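Local coordinates for protein ringhalexin (Hemachatus haemachatus, PDB 4ZQY) that inhibits activation of coagulation factor X by factor VIIa, acting as a three-finger toxin anticoagulant with weak irreversible neurotoxicity, at residues R1-S5 with I14-P18; H21-K27 with V38-A44. All coordinates share one frame; numbering follows the deposited sequence.

Contact 1: R1-S5 with I14-P18; sequences RLCLS and IEICP
C3 and E15 sit opposite each other as an antiparallel hydrogen-bonded pair, and on their face of the two strands C3 is buried, as is C17 nearby. E15 N gives a nearly straight bond to C3 O (3.0 Å), while C3 N reaches E15 O at 3.1 Å with an N-H...O angle of 152°. Two residues along, C17 N bonds to R1 O at 2.7 Å. C3 SG and C17 SG, 3.2 Å apart, belong to two different disulfides, with C24 and C42 respectively, and the two sulfurs lie side by side. These strands form the first finger of the three-finger toxin fold, here at its base in the cysteine-rich core. The face carrying L2, L4, I14 and I16 is more open: I14 and I16 are exposed and L2 partly so, while L4 is buried. L2 CD2 packs firmly against I16 CB at 3.7 Å; L2 CD1 and L4 CD2 make longer contacts with I14. At the partly exposed end, E15 CG is wedged between its own N and carbonyl carbon (chi1 63°), and the extended chain beyond it brings the carboxylate alongside S5. S5 OG donates to E15 OE2 at 3.1 Å, arriving from above the carboxylate plane. Outside the two strands, the side chains of N64 and D61 accept from L4 N and L2 N.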
ATOM      1  N   ARG A   1      -4.144  -4.899 -20.340  1.00 60.23           N
ATOM      2  CA  ARG A   1      -3.377  -5.077 -19.115  1.00 51.29           C
ATOM      3  C   ARG A   1      -3.615  -6.472 -18.589  1.00 53.83           C
ATOM      4  O   ARG A   1      -4.707  -7.024 -18.699  1.00 57.39           O
ATOM      5  CB  ARG A   1      -3.759  -4.018 -18.082  1.00 74.01           C
ATOM      6  CG  ARG A   1      -2.963  -4.048 -16.767  1.00 44.49           C
ATOM      7  CD  ARG A   1      -1.454  -3.975 -17.017  1.00 61.62           C
ATOM      8  NE  ARG A   1      -0.992  -2.874 -17.867  1.00 66.63           N
ATOM      9  CZ  ARG A   1      -0.981  -1.589 -17.551  1.00 67.81           C
ATOM     10  NH1 ARG A   1      -0.531  -0.713 -18.434  1.00 66.77           N
ATOM     11  NH2 ARG A   1      -1.400  -1.179 -16.367  1.00100.10           N
ATOM     12  N   LEU A   2      -2.546  -7.049 -18.062  1.00 49.02           N
ATOM     13  CA  LEU A   2      -2.581  -8.369 -17.467  1.00 36.43           C
ATOM     14  C   LEU A   2      -2.294  -8.300 -15.991  1.00 46.93           C
ATOM     15  O   LEU A   2      -1.344  -7.650 -15.560  1.00 52.17           O
ATOM     16  CB  LEU A   2      -1.551  -9.290 -18.112  1.00 50.93           C
ATOM     17  CG  LEU A   2      -1.630  -9.701 -19.573  1.00 43.83           C
ATOM     18  CD1 LEU A   2      -0.570 -10.734 -19.806  1.00 32.90           C
ATOM     19  CD2 LEU A   2      -2.998 -10.236 -19.921  1.00 59.69           C
ATOM     20  N   CYS A   3      -3.170  -8.931 -15.223  1.00 49.03           N
ATOM     21  CA  CYS A   3      -3.062  -8.973 -13.777  1.00 44.01           C
ATOM     22  C   CYS A   3      -3.013 -10.410 -13.324  1.00 52.87           C
ATOM     23  O   CYS A   3      -3.318 -11.322 -14.087  1.00 44.80           O
ATOM     24  CB  CYS A   3      -4.231  -8.259 -13.120  1.00 32.80           C
ATOM     25  SG  CYS A   3      -4.302  -6.530 -13.525  1.00 50.13           S
ATOM     26  N   LEU A   4      -2.615 -10.593 -12.072  1.00 44.81           N
ATOM     27  CA  LEU A   4      -2.582 -11.903 -11.464  1.00 26.91           C
ATOM     28  C   LEU A   4      -3.901 -12.137 -10.768  1.00 43.58           C
ATOM     29  O   LEU A   4      -4.500 -11.204 -10.230  1.00 61.71           O
ATOM     30  CB  LEU A   4      -1.428 -12.009 -10.481  1.00 30.75           C
ATOM     31  CG  LEU A   4      -0.036 -11.913 -11.088  1.00 27.28           C
ATOM     32  CD1 LEU A   4       0.993 -11.953  -9.977  1.00 25.78           C
ATOM     33  CD2 LEU A   4       0.162 -13.069 -12.049  1.00 45.45           C
ATOM     34  N   SER A   5      -4.359 -13.382 -10.784  1.00 35.54           N
ATOM     35  CA  SER A   5      -5.576 -13.735 -10.075  1.00 43.68           C
ATOM     36  C   SER A   5      -5.172 -14.454  -8.801  1.00 58.88           C
ATOM     37  O   SER A   5      -5.842 -14.352  -7.771  1.00 48.15           O
ATOM     38  CB  SER A   5      -6.448 -14.626 -10.940  1.00 41.21           C
ATOM     39  OG  SER A   5      -6.733 -13.946 -12.147  1.00 79.32           O
ATOM     40  N   ILE A  14      -3.168 -16.024 -14.353  1.00 51.59           N
ATOM     41  CA  ILE A  14      -3.129 -14.774 -15.098  1.00 30.53           C
ATOM     42  C   ILE A  14      -4.461 -14.511 -15.792  1.00 40.35           C
ATOM     43  O   ILE A  14      -5.050 -15.404 -16.401  1.00 44.76           O
ATOM     44  CB  ILE A  14      -2.016 -14.799 -16.153  1.00 42.24           C
ATOM     45  CG1 ILE A  14      -0.715 -15.329 -15.545  1.00 68.28           C
ATOM     46  CG2 ILE A  14      -1.848 -13.432 -16.795  1.00 46.81           C
ATOM     47  CD1 ILE A  14      -0.229 -16.638 -16.167  1.00 72.92           C
ATOM     48  N   GLU A  15      -4.900 -13.260 -15.744  1.00 44.55           N
ATOM     49  CA  GLU A  15      -6.065 -12.818 -16.487  1.00 29.69           C
ATOM     50  C   GLU A  15      -5.778 -11.577 -17.320  1.00 47.00           C
ATOM     51  O   GLU A  15      -4.787 -10.876 -17.096  1.00 34.13           O
ATOM     52  CB  GLU A  15      -7.222 -12.537 -15.535  1.00 21.52           C
ATOM     53  CG  GLU A  15      -6.964 -11.422 -14.536  1.00 27.49           C
ATOM     54  CD  GLU A  15      -8.202 -11.097 -13.729  1.00 49.84           C
ATOM     55  OE1 GLU A  15      -9.224 -10.715 -14.332  1.00 58.65           O
ATOM     56  OE2 GLU A  15      -8.170 -11.266 -12.495  1.00 56.52           O
ATOM     57  N   ILE A  16      -6.602 -11.371 -18.342  1.00 41.47           N
ATOM     58  CA  ILE A  16      -6.517 -10.173 -19.167  1.00 49.81           C
ATOM     59  C   ILE A  16      -7.611  -9.163 -18.762  1.00 53.96           C
ATOM     60  O   ILE A  16      -8.786  -9.503 -18.639  1.00 41.29           O
ATOM     61  CB  ILE A  16      -6.573 -10.528 -20.674  1.00 59.28           C
ATOM     62  CG1 ILE A  16      -6.433  -9.274 -21.535  1.00 41.53           C
ATOM     63  CG2 ILE A  16      -7.780 -11.397 -21.018  1.00 68.86           C
ATOM     64  CD1 ILE A  16      -6.155  -9.587 -22.970  1.00 51.99           C
ATOM     65  N   CYS A  17      -7.204  -7.927 -18.507  1.00 48.54           N
ATOM     66  CA  CYS A  17      -8.119  -6.916 -17.999  1.00 53.78           C
ATOM     67  C   CYS A  17      -9.081  -6.385 -19.040  1.00 46.48           C
ATOM     68  O   CYS A  17      -8.714  -6.236 -20.201  1.00 61.89           O
ATOM     69  CB  CYS A  17      -7.329  -5.747 -17.421  1.00 64.29           C
ATOM     70  SG  CYS A  17      -6.420  -6.159 -15.959  1.00 41.99           S
ATOM     71  N   PRO A  18     -10.321  -6.101 -18.624  1.00 34.79           N
ATOM     72  CA  PRO A  18     -11.300  -5.439 -19.491  1.00 48.63           C
ATOM     73  C   PRO A  18     -10.747  -4.153 -20.089  1.00 49.42           C
ATOM     74  O   PRO A  18      -9.767  -3.618 -19.568  1.00 87.82           O
ATOM     75  CB  PRO A  18     -12.450  -5.111 -18.539  1.00 47.67           C
ATOM     76  CG  PRO A  18     -12.342  -6.090 -17.431  1.00 20.64           C
ATOM     77  CD  PRO A  18     -10.914  -6.574 -17.361  1.00 57.09           C
TER

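Contact 2: H21-K27 with V38-A44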
ATOM      1  N   HIS A  21      -9.525  -0.865 -18.031  1.00 76.66           N
ATOM      2  CA  HIS A  21      -8.963  -1.306 -16.767  1.00 55.60           C
ATOM      3  C   HIS A  21      -7.474  -1.546 -16.961  1.00 60.77           C
ATOM      4  O   HIS A  21      -7.084  -2.508 -17.622  1.00 88.97           O
ATOM      5  CB  HIS A  21      -9.665  -2.573 -16.310  1.00 49.07           C
ATOM      6  CG  HIS A  21     -11.105  -2.369 -15.975  1.00 54.62           C
ATOM      7  ND1 HIS A  21     -12.053  -2.062 -16.924  1.00 78.02           N
ATOM      8  CD2 HIS A  21     -11.770  -2.473 -14.799  1.00 64.37           C
ATOM      9  CE1 HIS A  21     -13.235  -1.950 -16.343  1.00 78.42           C
ATOM     10  NE2 HIS A  21     -13.092  -2.202 -15.055  1.00 49.78           N
ATOM     11  N   ASN A  22      -6.642  -0.671 -16.403  1.00 46.07           N
ATOM     12  CA  ASN A  22      -5.198  -0.752 -16.623  1.00 64.46           C
ATOM     13  C   ASN A  22      -4.448  -0.858 -15.303  1.00 64.40           C
ATOM     14  O   ASN A  22      -3.220  -0.822 -15.262  1.00 54.33           O
ATOM     15  CB  ASN A  22      -4.691   0.456 -17.424  1.00 70.24           C
ATOM     16  CG  ASN A  22      -5.237   0.494 -18.844  1.00 90.46           C
ATOM     17  OD1 ASN A  22      -4.829  -0.296 -19.701  1.00 94.18           O
ATOM     18  ND2 ASN A  22      -6.145   1.423 -19.106  1.00 80.25           N
ATOM     19  N   TYR A  23      -5.201  -1.044 -14.228  1.00 46.87           N
ATOM     20  CA  TYR A  23      -4.625  -1.250 -12.910  1.00 35.22           C
ATOM     21  C   TYR A  23      -4.797  -2.692 -12.469  1.00 49.03           C
ATOM     22  O   TYR A  23      -5.794  -3.332 -12.792  1.00 57.01           O
ATOM     23  CB  TYR A  23      -5.289  -0.334 -11.884  1.00 47.80           C
ATOM     24  CG  TYR A  23      -4.999   1.133 -12.084  1.00 62.85           C
ATOM     25  CD1 TYR A  23      -3.788   1.691 -11.696  1.00 69.10           C
ATOM     26  CD2 TYR A  23      -5.953   1.964 -12.657  1.00 62.90           C
ATOM     27  CE1 TYR A  23      -3.535   3.037 -11.880  1.00 82.80           C
ATOM     28  CE2 TYR A  23      -5.713   3.301 -12.843  1.00 75.33           C
ATOM     29  CZ  TYR A  23      -4.505   3.839 -12.454  1.00 84.71           C
ATOM     30  OH  TYR A  23      -4.278   5.185 -12.645  1.00 62.34           O
ATOM     31  N   CYS A  24      -3.798  -3.212 -11.768  1.00 46.93           N
ATOM     32  CA  CYS A  24      -3.923  -4.488 -11.083  1.00 26.95           C
ATOM     33  C   CYS A  24      -3.955  -4.164  -9.604  1.00 31.71           C
ATOM     34  O   CYS A  24      -3.256  -3.261  -9.159  1.00 56.50           O
ATOM     35  CB  CYS A  24      -2.734  -5.405 -11.368  1.00 34.72           C
ATOM     36  SG  CYS A  24      -2.441  -5.909 -13.057  1.00 36.70           S
ATOM     37  N   PHE A  25      -4.780  -4.857  -8.834  1.00 34.74           N
ATOM     38  CA  PHE A  25      -4.792  -4.587  -7.405  1.00 38.72           C
ATOM     39  C   PHE A  25      -4.542  -5.871  -6.626  1.00 44.94           C
ATOM     40  O   PHE A  25      -4.688  -6.968  -7.162  1.00 36.59           O
ATOM     41  CB  PHE A  25      -6.105  -3.951  -6.958  1.00 37.28           C
ATOM     42  CG  PHE A  25      -7.263  -4.884  -6.986  1.00 25.39           C
ATOM     43  CD1 PHE A  25      -7.547  -5.682  -5.890  1.00 49.65           C
ATOM     44  CD2 PHE A  25      -8.071  -4.963  -8.095  1.00 43.57           C
ATOM     45  CE1 PHE A  25      -8.604  -6.547  -5.910  1.00 44.18           C
ATOM     46  CE2 PHE A  25      -9.135  -5.828  -8.118  1.00 35.71           C
ATOM     47  CZ  PHE A  25      -9.400  -6.621  -7.026  1.00 28.52           C
ATOM     48  N   LYS A  26      -4.202  -5.716  -5.350  1.00 23.98           N
ATOM     49  CA  LYS A  26      -4.145  -6.833  -4.416  1.00 18.91           C
ATOM     50  C   LYS A  26      -4.709  -6.437  -3.054  1.00 30.50           C
ATOM     51  O   LYS A  26      -4.266  -5.467  -2.450  1.00 38.60           O
ATOM     52  CB  LYS A  26      -2.724  -7.359  -4.242  1.00 18.28           C
ATOM     53  CG  LYS A  26      -2.719  -8.605  -3.370  1.00 41.77           C
ATOM     54  CD  LYS A  26      -1.364  -9.252  -3.198  1.00 59.69           C
ATOM     55  CE  LYS A  26      -0.529  -8.502  -2.176  1.00 59.08           C
ATOM     56  NZ  LYS A  26       0.707  -9.242  -1.798  1.00 53.48           N
ATOM     57  N   LYS A  27      -5.676  -7.205  -2.568  1.00 41.52           N
ATOM     58  CA  LYS A  27      -6.336  -6.904  -1.310  1.00 20.45           C
ATOM     59  C   LYS A  27      -6.014  -7.962  -0.240  1.00 28.94           C
ATOM     60  O   LYS A  27      -6.115  -9.158  -0.489  1.00 42.47           O
ATOM     61  CB  LYS A  27      -7.850  -6.835  -1.553  1.00 39.30           C
ATOM     62  CG  LYS A  27      -8.660  -5.973  -0.614  1.00 72.68           C
ATOM     63  CD  LYS A  27     -10.132  -5.870  -1.062  1.00 75.82           C
ATOM     64  CE  LYS A  27     -10.283  -4.954  -2.294  1.00 71.39           C
ATOM     65  NZ  LYS A  27     -11.697  -4.771  -2.757  1.00 54.76           N
ATOM     66  N   VAL A  38      -6.309 -13.616   0.296  1.00 54.31           N
ATOM     67  CA  VAL A  38      -5.767 -12.522  -0.499  1.00 45.98           C
ATOM     68  C   VAL A  38      -6.631 -12.372  -1.751  1.00 33.46           C
ATOM     69  O   VAL A  38      -6.987 -13.369  -2.377  1.00 59.63           O
ATOM     70  CB  VAL A  38      -4.302 -12.762  -0.876  1.00 37.05           C
ATOM     71  CG1 VAL A  38      -3.825 -11.674  -1.809  1.00 41.98           C
ATOM     72  CG2 VAL A  38      -3.434 -12.775   0.377  1.00 57.01           C
ATOM     73  N   ILE A  39      -6.993 -11.131  -2.083  1.00 45.54           N
ATOM     74  CA  ILE A  39      -7.781 -10.832  -3.286  1.00 23.67           C
ATOM     75  C   ILE A  39      -7.016 -10.064  -4.369  1.00 32.58           C
ATOM     76  O   ILE A  39      -6.453  -9.011  -4.104  1.00 46.52           O
ATOM     77  CB  ILE A  39      -9.026 -10.004  -2.923  1.00 40.60           C
ATOM     78  CG1 ILE A  39      -9.869 -10.765  -1.909  1.00 42.70           C
ATOM     79  CG2 ILE A  39      -9.868  -9.709  -4.151  1.00 36.28           C
ATOM     80  CD1 ILE A  39     -10.249 -12.147  -2.383  1.00 64.95           C
ATOM     81  N   ARG A  40      -7.048 -10.578  -5.596  1.00 31.26           N
ATOM     82  CA  ARG A  40      -6.398  -9.943  -6.739  1.00 33.87           C
ATOM     83  C   ARG A  40      -7.340  -9.781  -7.916  1.00 24.70           C
ATOM     84  O   ARG A  40      -8.349 -10.474  -8.021  1.00 54.43           O
ATOM     85  CB  ARG A  40      -5.182 -10.760  -7.193  1.00 17.06           C
ATOM     86  CG  ARG A  40      -4.017 -10.825  -6.211  1.00 41.52           C
ATOM     87  CD  ARG A  40      -2.860 -11.603  -6.818  1.00 12.59           C
ATOM     88  NE  ARG A  40      -1.726 -11.751  -5.913  1.00 40.00           N
ATOM     89  CZ  ARG A  40      -1.635 -12.683  -4.969  1.00 52.54           C
ATOM     90  NH1 ARG A  40      -2.651 -13.510  -4.766  1.00 50.40           N
ATOM     91  NH2 ARG A  40      -0.551 -12.752  -4.196  1.00 29.95           N
ATOM     92  N   GLY A  41      -7.012  -8.831  -8.784  1.00 32.25           N
ATOM     93  CA  GLY A  41      -7.796  -8.592  -9.973  1.00 40.47           C
ATOM     94  C   GLY A  41      -7.430  -7.325 -10.706  1.00 31.58           C
ATOM     95  O   GLY A  41      -6.409  -6.702 -10.422  1.00 29.24           O
ATOM     96  N   CYS A  42      -8.246  -6.996 -11.703  1.00 47.24           N
ATOM     97  CA  CYS A  42      -8.057  -5.812 -12.533  1.00 35.40           C
ATOM     98  C   CYS A  42      -8.902  -4.672 -11.978  1.00 26.69           C
ATOM     99  O   CYS A  42      -9.861  -4.906 -11.252  1.00 44.41           O
ATOM    100  CB  CYS A  42      -8.438  -6.100 -13.986  1.00 26.41           C
ATOM    101  SG  CYS A  42      -7.473  -7.413 -14.770  1.00 47.34           S
ATOM    102  N   ALA A  43      -8.552  -3.442 -12.333  1.00 34.87           N
ATOM    103  CA  ALA A  43      -9.279  -2.265 -11.870  1.00 23.01           C
ATOM    104  C   ALA A  43      -9.123  -1.086 -12.827  1.00 48.68           C
ATOM    105  O   ALA A  43      -8.089  -0.935 -13.484  1.00 61.43           O
ATOM    106  CB  ALA A  43      -8.807  -1.875 -10.491  1.00 20.54           C
ATOM    107  N   ALA A  44     -10.161  -0.265 -12.924  1.00 32.96           N
ATOM    108  CA  ALA A  44     -10.076   0.951 -13.720  1.00 65.85           C
ATOM    109  C   ALA A  44      -9.474   2.055 -12.865  1.00 73.62           C
ATOM    110  O   ALA A  44      -8.831   2.969 -13.378  1.00 68.28           O
ATOM    111  CB  ALA A  44     -11.437   1.356 -14.216  1.00 57.10           C
TER
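The central finger of the three-finger fold is this antiparallel hairpin, strand 23-29 against strand 39-43, with a classic beta bulge at its base where N22 and Y23 both face A43. Y23 N bonds to A43 O at 3.0 Å and A43 N bonds back to Y23 O. Further out, F25 N binds G41 O, the reverse bond from G41 N is weak, and I39 N bonds to K27 O. The F25 ring leans over the partner strand: a chi1 of 71° turns it across the backbone of glycine G41, whose N lies over one face near the rim. C42 O meets that ring at its edge, 3.3 Å from CE2, and I39 CG2 packs against CE1 at 3.8 Å. On the other side of the sheet K26 and R40 run side by side. K26 CD lies over one face of the R40 guanidinium, 3.7 Å from NE, and V38 CG1 stands over the same face toward its rim. Their like charges approach to 4.4 Å between K26 NZ and R40 NH2, presumably eased by the C terminus: K26 NZ bonds to R65 O, R40 NE to N64 O. Y23 also packs on F10 of the second subunit. At the bulged end A44 CB sits over the H21 ring in a CH-pi contact, 4.0 Å from the centroid and 14° off the normal.

From the N terminus, the chain runs out along strand 2-7 and returns along strand 12-16, so contact 1 closes the first finger before the second begins. It then passes through the loop after C17 into strand 23-29, and contact 2 closes the second finger when strand 39-43 comes back. The two closures lie in series, neither enclosing nor crossing the other, with centres about 8 Å apart. Two disulfides sew them together: C3 to C24 joins the outgoing strands, and C17 to C42 joins the end of the first finger to the returning strand of the second. Strand 53-58 then pairs with strand 23-29, completing the three-stranded sheet.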